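Local atomic coordinates of nucleocapsid (Crimean-congo hemorrhagic fever virus, PDB entry 4AKL), a protein that probably binds single- and double-stranded RNA and takes part in packaging the viral genome, and probably also cuts DNA without sequence specificity. Residues Asp305-Ser310 with Ser464-Ala469; Ser412-Arg417 with Leu455-Val460; Gln122-Gln127 with Asn468-Lys473. All blocks are in the same frame, centred on the assembly; numbering follows the deposited sequence.

Interaction 1 (Asp305-Ser310 with Ser464-Ala469); sequences DTVFSS and SPFQNA
Asp305 meets Asn468 where the N-cap of helix 306-316 faces an irregular loop that holds an ST turn at Ser464 and a type I turn, Ser464 to Gln467. The Asp305 carboxylate swings away from the backbone N (chi1 -177°) and reaches both its own helix and the loop. CB of Asp305 passes 4.0 Å from ND2 of Asn468, and CG lies slightly closer to the same nitrogen. OD1 of Asp305 turns back to cap the helix, accepting a long, weak bond from Phe308 N at 3.3 Å. OD2 of Asp305 takes the N-H of Asn468 ND2 at 2.9 Å, nearly straight at 172°; the donor approaches from above the carboxylate plane, 48° out of it, while the carboxylate oxygen lies close to the plane of the asparagine amide. Arg134, on helix 120-136, forms a salt bridge to the same OD2, which probably favours the charged carboxylate in this buried place. OD1 of Asn468 serves its own loop instead, accepting from Tyr470 N.

The rest of the first helical turn is joined to the loop largely through water. One water accepts from Thr306 N and lies within bonding distance of Gln467 O. Another accepts from Val307 N at 3.1 Å and lies within bonding distance of Pro465 O, so the starting N-H groups of the helix are met partly by bridging waters. Thr306 OG1, which also pairs with Glu387, is linked to Pro465 O by a third water. Beyond the waters the contact turns apolar: Phe466, packed on helix 77-83, offers a ring edge to Val307, whose CB lies near the ring plane, 4.2 Å from CD1 of Phe466.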
loop_
_atom_site.group_PDB
_atom_site.type_symbol
_atom_site.label_atom_id
_atom_site.label_comp_id
_atom_site.label_asym_id
_atom_site.label_seq_id
_atom_site.Cartn_x
_atom_site.Cartn_y
_atom_site.Cartn_z
ATOM N N ASP A 305 0.586 -1.861 -2.225
ATOM C CA ASP A 305 1.921 -1.961 -2.663
ATOM C C ASP A 305 1.871 -1.828 -4.175
ATOM O O ASP A 305 1.437 -2.756 -4.895
ATOM C CB ASP A 305 2.542 -3.295 -2.250
ATOM C CG ASP A 305 4.016 -3.388 -2.646
ATOM O OD1 ASP A 305 4.389 -2.729 -3.629
ATOM O OD2 ASP A 305 4.799 -4.117 -1.959
ATOM N N THR A 306 2.325 -0.685 -4.653
ATOM C CA THR A 306 2.130 -0.270 -6.022
ATOM C C THR A 306 2.747 -1.226 -7.015
ATOM O O THR A 306 2.109 -1.622 -7.971
ATOM C CB THR A 306 2.647 1.185 -6.229
ATOM O OG1 THR A 306 1.853 2.056 -5.432
ATOM C CG2 THR A 306 2.581 1.680 -7.712
ATOM N N VAL A 307 3.975 -1.617 -6.786
ATOM C CA VAL A 307 4.601 -2.472 -7.721
ATOM C C VAL A 307 4.042 -3.914 -7.642
ATOM O O VAL A 307 3.818 -4.544 -8.674
ATOM C CB VAL A 307 6.152 -2.391 -7.623
ATOM C CG1 VAL A 307 6.667 -3.049 -6.368
ATOM C CG2 VAL A 307 6.774 -3.043 -8.894
ATOM N N PHE A 308 3.784 -4.400 -6.428
ATOM C CA PHE A 308 3.254 -5.749 -6.257
ATOM C C PHE A 308 1.901 -5.910 -6.911
ATOM O O PHE A 308 1.662 -6.869 -7.687
ATOM C CB PHE A 308 3.185 -6.132 -4.773
ATOM C CG PHE A 308 2.657 -7.511 -4.526
ATOM C CD1 PHE A 308 3.357 -8.635 -4.967
ATOM C CD2 PHE A 308 1.453 -7.704 -3.899
ATOM C CE1 PHE A 308 2.891 -9.882 -4.760
ATOM C CE2 PHE A 308 0.965 -8.928 -3.687
ATOM C CZ PHE A 308 1.670 -10.054 -4.104
ATOM N N SER A 309 0.994 -4.983 -6.568
ATOM C CA SER A 309 -0.336 -5.006 -7.103
ATOM C C SER A 309 -0.245 -4.836 -8.606
ATOM O O SER A 309 -0.932 -5.507 -9.325
ATOM C CB SER A 309 -1.233 -3.930 -6.445
ATOM O OG SER A 309 -1.780 -4.333 -5.192
ATOM N N SER A 310 0.633 -3.978 -9.099
ATOM C CA SER A 310 0.724 -3.846 -10.535
ATOM C C SER A 310 1.117 -5.149 -11.273
ATOM O O SER A 310 0.576 -5.428 -12.359
ATOM C CB SER A 310 1.612 -2.648 -10.931
ATOM O OG SER A 310 0.924 -1.398 -10.574
ATOM N N SER A 464 9.847 7.540 -3.070
ATOM C CA SER A 464 9.771 6.869 -4.336
ATOM C C SER A 464 8.455 6.111 -4.364
ATOM O O SER A 464 7.985 5.650 -3.289
ATOM C CB SER A 464 10.918 5.885 -4.493
ATOM O OG SER A 464 10.698 4.939 -5.529
ATOM N N PRO A 465 7.847 5.979 -5.571
ATOM C CA PRO A 465 6.686 5.112 -5.727
ATOM C C PRO A 465 6.953 3.616 -5.536
ATOM O O PRO A 465 5.990 2.872 -5.351
ATOM C CB PRO A 465 6.202 5.381 -7.172
ATOM C CG PRO A 465 7.299 6.008 -7.863
ATOM C CD PRO A 465 8.178 6.684 -6.822
ATOM N N PHE A 466 8.250 3.194 -5.574
ATOM C CA PHE A 466 8.619 1.788 -5.491
ATOM C C PHE A 466 8.969 1.288 -4.099
ATOM O O PHE A 466 9.358 0.159 -3.962
ATOM C CB PHE A 466 9.737 1.498 -6.482
ATOM C CG PHE A 466 9.323 1.824 -7.862
ATOM C CD1 PHE A 466 8.517 0.963 -8.560
ATOM C CD2 PHE A 466 9.699 3.021 -8.451
ATOM C CE1 PHE A 466 8.059 1.290 -9.889
ATOM C CE2 PHE A 466 9.254 3.339 -9.744
ATOM C CZ PHE A 466 8.429 2.448 -10.463
ATOM N N GLN A 467 8.800 2.134 -3.101
ATOM C CA GLN A 467 8.925 1.759 -1.707
ATOM C C GLN A 467 7.652 1.169 -1.174
ATOM O O GLN A 467 6.593 1.595 -1.536
ATOM C CB GLN A 467 9.319 2.977 -0.845
ATOM C CG GLN A 467 10.769 3.281 -0.924
ATOM C CD GLN A 467 11.132 4.699 -0.543
ATOM O OE1 GLN A 467 10.277 5.619 -0.510
ATOM N NE2 GLN A 467 12.417 4.902 -0.271
ATOM N N ASN A 468 7.769 0.169 -0.325
ATOM C CA ASN A 468 6.640 -0.424 0.404
ATOM C C ASN A 468 6.741 0.152 1.778
ATOM O O ASN A 468 7.846 0.140 2.391
ATOM C CB ASN A 468 6.733 -1.951 0.377
ATOM C CG ASN A 468 5.797 -2.661 1.405
ATOM O OD1 ASN A 468 5.817 -2.381 2.624
ATOM N ND2 ASN A 468 5.013 -3.601 0.909
ATOM N N ALA A 469 5.627 0.659 2.304
ATOM C CA ALA A 469 5.662 1.330 3.621
ATOM C C ALA A 469 4.796 0.629 4.665
ATOM O O ALA A 469 4.450 1.246 5.700
ATOM C CB ALA A 469 5.262 2.825 3.480
HETATM O O HOH W 1 3.876 0.996 -2.372
HETATM O O HOH W 2 3.844 3.871 -4.293
HETATM O O HOH W 3 5.509 0.124 -4.733
#

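Interaction 2 (Ser412-Arg417 with Leu455-Val460); sequences SILNLR and LHQSLV
Leu414 and Gln457 point at each other, and both place CG opposite the carbonyl carbon, at chi1 -69° in the leucine and -74° in the glutamine. The glutamine chain then runs extended beyond CG, and the two side chains meet at about a right angle. The contact is a small piece of interior packing between the short 3-10 segment that ends at Asn415 and helix 450-460.

Leu414 projects from the 3-10 segment, and its two methyls do the touching. CD1 of Leu414 stands 3.6 Å from OE1 of Gln457, a methyl against an amide oxygen. CB of Gln457 faces the fork of the leucine, 4.4 Å from both CD1 and CD2 of Leu414. CD2 of Leu414 also faces the helix backbone, 4.3 Å from Ser458 N, with CB of Ser458 a little farther off. Ser458 itself sends its hydroxyl elsewhere, to a hydrogen bond with the hydroxyl of Tyr156.

Behind these residues each segment is anchored to a different helix. Ile413 and Leu416 pack on helix 425-440, while Leu455 and Leu459, on another side of helix 450-460, rest on helix 163-181 and on Tyr156. Leu414 thus joins two elements that are each packed on other helices.

Since a leucine methyl offers no polar proton, OE1 of Gln457 gains van der Waals contact from Leu414; a weak hydrogen bond links the same oxygen to Lys462. The leucine can therefore fill space beside the amide, and the contact rests on shape and burial, not on bond direction.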
loop_
_atom_site.group_PDB
_atom_site.type_symbol
_atom_site.label_atom_id
_atom_site.label_comp_id
_atom_site.label_asym_id
_atom_site.label_seq_id
_atom_site.Cartn_x
_atom_site.Cartn_y
_atom_site.Cartn_z
ATOM N N SER A 412 4.545 9.631 -9.703
ATOM C CA SER A 412 5.801 10.208 -10.047
ATOM C C SER A 412 6.045 11.432 -9.206
ATOM O O SER A 412 7.191 11.808 -9.019
ATOM C CB SER A 412 5.926 10.508 -11.508
ATOM O OG SER A 412 5.989 9.317 -12.269
ATOM N N ILE A 413 4.957 12.043 -8.700
ATOM C CA ILE A 413 5.030 13.120 -7.709
ATOM C C ILE A 413 5.905 12.805 -6.505
ATOM O O ILE A 413 6.551 13.705 -5.969
ATOM C CB ILE A 413 3.571 13.546 -7.237
ATOM C CG1 ILE A 413 2.950 14.451 -8.261
ATOM C CG2 ILE A 413 3.600 14.363 -6.019
ATOM C CD1 ILE A 413 1.394 14.555 -8.177
ATOM N N LEU A 414 5.935 11.542 -6.067
ATOM C CA LEU A 414 6.721 11.143 -4.917
ATOM C C LEU A 414 8.238 11.198 -5.195
ATOM O O LEU A 414 9.017 11.142 -4.272
ATOM C CB LEU A 414 6.329 9.724 -4.479
ATOM C CG LEU A 414 4.932 9.617 -3.885
ATOM C CD1 LEU A 414 4.611 8.178 -3.579
ATOM C CD2 LEU A 414 4.780 10.507 -2.638
ATOM N N ASN A 415 8.620 11.275 -6.469
ATOM C CA ASN A 415 9.997 11.577 -6.879
ATOM C C ASN A 415 10.353 13.080 -6.761
ATOM O O ASN A 415 11.521 13.435 -6.877
ATOM C CB ASN A 415 10.244 11.099 -8.310
ATOM C CG ASN A 415 11.707 11.063 -8.670
ATOM O OD1 ASN A 415 12.570 10.756 -7.814
ATOM N ND2 ASN A 415 12.014 11.388 -9.911
ATOM N N LEU A 416 9.363 13.959 -6.540
ATOM C CA LEU A 416 9.660 15.393 -6.350
ATOM C C LEU A 416 10.262 15.561 -4.971
ATOM O O LEU A 416 9.747 14.956 -4.016
ATOM C CB LEU A 416 8.429 16.288 -6.471
ATOM C CG LEU A 416 7.934 16.578 -7.889
ATOM C CD1 LEU A 416 6.538 17.173 -7.838
ATOM C CD2 LEU A 416 8.908 17.495 -8.690
ATOM N N ARG A 417 11.324 16.388 -4.868
ATOM C CA ARG A 417 12.042 16.569 -3.588
ATOM C C ARG A 417 11.149 17.176 -2.534
ATOM O O ARG A 417 10.201 17.893 -2.852
ATOM C CB ARG A 417 13.321 17.450 -3.747
ATOM C CG ARG A 417 14.449 16.778 -4.526
ATOM C CD ARG A 417 15.685 17.651 -4.676
ATOM N NE ARG A 417 16.761 16.947 -5.403
ATOM C CZ ARG A 417 17.607 16.044 -4.872
ATOM N NH1 ARG A 417 17.558 15.695 -3.572
ATOM N NH2 ARG A 417 18.527 15.469 -5.663
ATOM N N LEU A 455 -0.134 13.011 0.013
ATOM C CA LEU A 455 0.411 13.659 1.220
ATOM C C LEU A 455 0.727 12.668 2.335
ATOM O O LEU A 455 1.768 12.746 2.986
ATOM C CB LEU A 455 -0.548 14.733 1.753
ATOM C CG LEU A 455 -0.073 15.566 2.973
ATOM C CD1 LEU A 455 1.227 16.270 2.690
ATOM C CD2 LEU A 455 -1.144 16.575 3.427
ATOM N N HIS A 456 -0.194 11.752 2.543
ATOM C CA HIS A 456 -0.074 10.719 3.564
ATOM C C HIS A 456 1.220 9.957 3.350
ATOM O O HIS A 456 2.029 9.844 4.236
ATOM C CB HIS A 456 -1.282 9.794 3.497
ATOM C CG HIS A 456 -1.306 8.773 4.565
ATOM N ND1 HIS A 456 -1.710 9.053 5.856
ATOM C CD2 HIS A 456 -0.965 7.470 4.547
ATOM C CE1 HIS A 456 -1.612 7.954 6.585
ATOM N NE2 HIS A 456 -1.170 6.979 5.810
ATOM N N GLN A 457 1.398 9.492 2.130
ATOM C CA GLN A 457 2.583 8.776 1.720
ATOM C C GLN A 457 3.857 9.566 1.852
ATOM O O GLN A 457 4.846 8.993 2.195
ATOM C CB GLN A 457 2.418 8.286 0.294
ATOM C CG GLN A 457 1.438 7.114 0.316
ATOM C CD GLN A 457 1.050 6.699 -0.995
ATOM O OE1 GLN A 457 1.874 6.594 -1.911
ATOM N NE2 GLN A 457 -0.219 6.444 -1.146
ATOM N N SER A 458 3.825 10.865 1.548
ATOM C CA SER A 458 4.977 11.705 1.784
ATOM C C SER A 458 5.227 11.812 3.269
ATOM O O SER A 458 6.361 11.826 3.682
ATOM C CB SER A 458 4.778 13.113 1.213
ATOM O OG SER A 458 5.982 13.820 1.242
ATOM N N LEU A 459 4.174 11.881 4.068
ATOM C CA LEU A 459 4.302 12.003 5.538
ATOM C C LEU A 459 4.819 10.714 6.235
ATOM O O LEU A 459 5.445 10.807 7.311
ATOM C CB LEU A 459 2.984 12.457 6.186
ATOM C CG LEU A 459 2.470 13.886 5.929
ATOM C CD1 LEU A 459 1.168 14.037 6.647
ATOM C CD2 LEU A 459 3.472 15.001 6.373
ATOM N N VAL A 460 4.560 9.536 5.643
ATOM C CA VAL A 460 5.095 8.313 6.192
ATOM C C VAL A 460 6.607 8.208 5.867
ATOM O O VAL A 460 7.310 7.469 6.527
ATOM C CB VAL A 460 4.344 7.041 5.752
ATOM C CG1 VAL A 460 2.792 7.177 6.027
ATOM C CG2 VAL A 460 4.617 6.745 4.335
#

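Interaction 3 (Gln122-Gln127 with Asn468-Lys473); sequences QLFNYQ and NAYNVK
An Asx turn at Asn468 runs into a type I turn, Ala469 to Val472, and together they present the Tyr470 ring to Gln127 and Phe124 on helix 120-136. In the Asx turn, OD1 of Asn468 accepts from Tyr470 N at 2.8 Å, the N-H coming from above the amide carbonyl plane. Tyr470 sets its CG anti to the backbone N, which carries the ring out toward the helix.

Gln127 covers one face of that ring. Its CG makes a CH-pi contact 3.8 Å from the centroid of the Tyr470 ring, 13° from the ring normal, and CB lies above the same face. The chain then bends at chi2 (-66°), folding the amide down along the ring; the two planes differ by 18°, and OE1 of Gln127 ends 3.5 Å from CB of Tyr470. At the far end of the ring, OH of Tyr470 touches Phe124, 3.6 Å from both CD1 and CE1, with the two side chains at about a right angle.

A single water ties the polar ends together. It accepts from ND2 of Asn468 at 2.7 Å and donates to both O and OE1 of Gln127, the latter at 2.9 Å. ND2 thus spends one N-H on this water and the other on Asp305, while NE2 of Gln127 bonds to the carbonyls of Gly301 and Gln303. With both amide ends engaged, the glutamine is held flat over the tyrosine.

Helix 295-301 adds to the site, Leu297 against Phe124 and Gln300 bonded to the Tyr470 carbonyl, and the loop leading to strand 480-481 touches both this helix and helix 120-136.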
loop_
_atom_site.group_PDB
_atom_site.type_symbol
_atom_site.label_atom_id
_atom_site.label_comp_id
_atom_site.label_asym_id
_atom_site.label_seq_id
_atom_site.Cartn_x
_atom_site.Cartn_y
_atom_site.Cartn_z
ATOM N N GLN A 122 -7.249 -11.666 4.615
ATOM C CA GLN A 122 -6.973 -11.359 3.193
ATOM C C GLN A 122 -6.055 -10.139 3.064
ATOM O O GLN A 122 -5.195 -10.137 2.195
ATOM C CB GLN A 122 -8.265 -11.154 2.402
ATOM C CG GLN A 122 -9.130 -12.424 2.314
ATOM C CD GLN A 122 -10.469 -12.157 1.693
ATOM O OE1 GLN A 122 -11.223 -11.371 2.210
ATOM N NE2 GLN A 122 -10.772 -12.825 0.577
ATOM N N LEU A 123 -6.219 -9.138 3.937
ATOM C CA LEU A 123 -5.325 -7.962 3.941
ATOM C C LEU A 123 -3.950 -8.345 4.417
ATOM O O LEU A 123 -2.956 -7.975 3.757
ATOM C CB LEU A 123 -5.816 -6.792 4.828
ATOM C CG LEU A 123 -7.066 -6.056 4.434
ATOM C CD1 LEU A 123 -7.463 -4.967 5.421
ATOM C CD2 LEU A 123 -6.870 -5.467 2.996
ATOM N N PHE A 124 -3.873 -9.074 5.558
ATOM C CA PHE A 124 -2.554 -9.454 6.093
ATOM C C PHE A 124 -1.789 -10.327 5.144
ATOM O O PHE A 124 -0.602 -10.092 4.940
ATOM C CB PHE A 124 -2.666 -10.157 7.437
ATOM C CG PHE A 124 -3.022 -9.251 8.578
ATOM C CD1 PHE A 124 -2.788 -7.868 8.538
ATOM C CD2 PHE A 124 -3.572 -9.784 9.716
ATOM C CE1 PHE A 124 -3.123 -7.066 9.632
ATOM C CE2 PHE A 124 -3.898 -8.972 10.795
ATOM C CZ PHE A 124 -3.667 -7.610 10.738
ATOM N N ASN A 125 -2.470 -11.318 4.535
ATOM C CA ASN A 125 -1.853 -12.208 3.584
ATOM C C ASN A 125 -1.278 -11.446 2.382
ATOM O O ASN A 125 -0.183 -11.765 1.905
ATOM C CB ASN A 125 -2.867 -13.276 3.139
ATOM C CG ASN A 125 -2.285 -14.282 2.127
ATOM O OD1 ASN A 125 -1.994 -13.941 0.973
ATOM N ND2 ASN A 125 -2.136 -15.528 2.557
ATOM N N TYR A 126 -2.008 -10.424 1.903
ATOM C CA TYR A 126 -1.545 -9.664 0.768
ATOM C C TYR A 126 -0.265 -8.892 1.148
ATOM O O TYR A 126 0.655 -8.830 0.384
ATOM C CB TYR A 126 -2.657 -8.677 0.292
ATOM C CG TYR A 126 -2.151 -7.535 -0.556
ATOM C CD1 TYR A 126 -1.699 -6.388 0.016
ATOM C CD2 TYR A 126 -2.122 -7.623 -1.929
ATOM C CE1 TYR A 126 -1.234 -5.309 -0.768
ATOM C CE2 TYR A 126 -1.640 -6.549 -2.743
ATOM C CZ TYR A 126 -1.195 -5.398 -2.144
ATOM O OH TYR A 126 -0.729 -4.286 -2.882
ATOM N N GLN A 127 -0.229 -8.286 2.329
ATOM C CA GLN A 127 0.959 -7.522 2.741
ATOM C C GLN A 127 2.157 -8.434 2.855
ATOM O O GLN A 127 3.244 -8.103 2.364
ATOM C CB GLN A 127 0.724 -6.756 4.052
ATOM C CG GLN A 127 -0.423 -5.693 3.962
ATOM C CD GLN A 127 -0.151 -4.509 3.017
ATOM O OE1 GLN A 127 1.002 -4.204 2.651
ATOM N NE2 GLN A 127 -1.231 -3.827 2.622
ATOM N N ASN A 468 7.769 0.169 -0.325
ATOM C CA ASN A 468 6.640 -0.424 0.404
ATOM C C ASN A 468 6.741 0.152 1.778
ATOM O O ASN A 468 7.846 0.140 2.391
ATOM C CB ASN A 468 6.733 -1.951 0.377
ATOM C CG ASN A 468 5.797 -2.661 1.405
ATOM O OD1 ASN A 468 5.817 -2.381 2.624
ATOM N ND2 ASN A 468 5.013 -3.601 0.909
ATOM N N ALA A 469 5.627 0.659 2.304
ATOM C CA ALA A 469 5.662 1.330 3.621
ATOM C C ALA A 469 4.796 0.629 4.665
ATOM O O ALA A 469 4.450 1.246 5.700
ATOM C CB ALA A 469 5.262 2.825 3.480
ATOM N N TYR A 470 4.471 -0.644 4.422
ATOM C CA TYR A 470 3.635 -1.397 5.342
ATOM C C TYR A 470 4.197 -1.417 6.773
ATOM O O TYR A 470 3.419 -1.204 7.677
ATOM C CB TYR A 470 3.370 -2.849 4.871
ATOM C CG TYR A 470 2.505 -3.636 5.873
ATOM C CD1 TYR A 470 1.247 -3.177 6.209
ATOM C CD2 TYR A 470 2.942 -4.824 6.473
ATOM C CE1 TYR A 470 0.448 -3.839 7.096
ATOM C CE2 TYR A 470 2.116 -5.513 7.376
ATOM C CZ TYR A 470 0.870 -4.997 7.673
ATOM O OH TYR A 470 -0.000 -5.594 8.544
ATOM N N ASN A 471 5.513 -1.645 6.959
ATOM C CA ASN A 471 6.158 -1.704 8.326
ATOM C C ASN A 471 6.645 -0.384 8.923
ATOM O O ASN A 471 7.442 -0.385 9.820
ATOM C CB ASN A 471 7.347 -2.705 8.333
ATOM C CG ASN A 471 6.907 -4.095 8.119
ATOM O OD1 ASN A 471 5.982 -4.563 8.788
ATOM N ND2 ASN A 471 7.549 -4.792 7.189
ATOM N N VAL A 472 6.178 0.734 8.388
ATOM C CA VAL A 472 6.422 2.059 8.954
ATOM C C VAL A 472 5.415 2.192 10.119
ATOM O O VAL A 472 4.223 1.865 9.966
ATOM C CB VAL A 472 6.302 3.196 7.871
ATOM C CG1 VAL A 472 6.182 4.514 8.491
ATOM C CG2 VAL A 472 7.503 3.182 6.973
ATOM N N LYS A 473 5.914 2.665 11.266
ATOM C CA LYS A 473 5.156 2.735 12.506
ATOM C C LYS A 473 4.829 4.180 12.863
ATOM O O LYS A 473 5.660 5.096 12.675
ATOM C CB LYS A 473 5.898 2.010 13.691
ATOM C CG LYS A 473 7.304 1.471 13.315
ATOM C CD LYS A 473 8.073 0.694 14.375
ATOM C CE LYS A 473 9.407 0.112 13.759
ATOM N NZ LYS A 473 9.152 -0.644 12.436
HETATM O O HOH W 4 3.691 -5.202 2.584
#

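All three contacts are buried, though Tyr470 in interaction 3 keeps partial exposure, and interactions 1 and 3 lie nearer the centre of the chain than interaction 2. The loop after helix 450-460 serves both interactions 1 and 3, which share Asn468, whose amide serves both. Helix 120-136 also unites them: the Tyr126 hydroxyl probably bonds to Ser309 OG and Asp305 N. Interaction 2 is purely packing, yet adjoins the loop through CB of Leu414, 4.2 Å from N of Pro465, and through Val460 beside Ala469. The chemistry shifts accordingly, from charge, capping and water in interaction 1, through amide-on-ring and water in interaction 3, to methyl contacts in interaction 2.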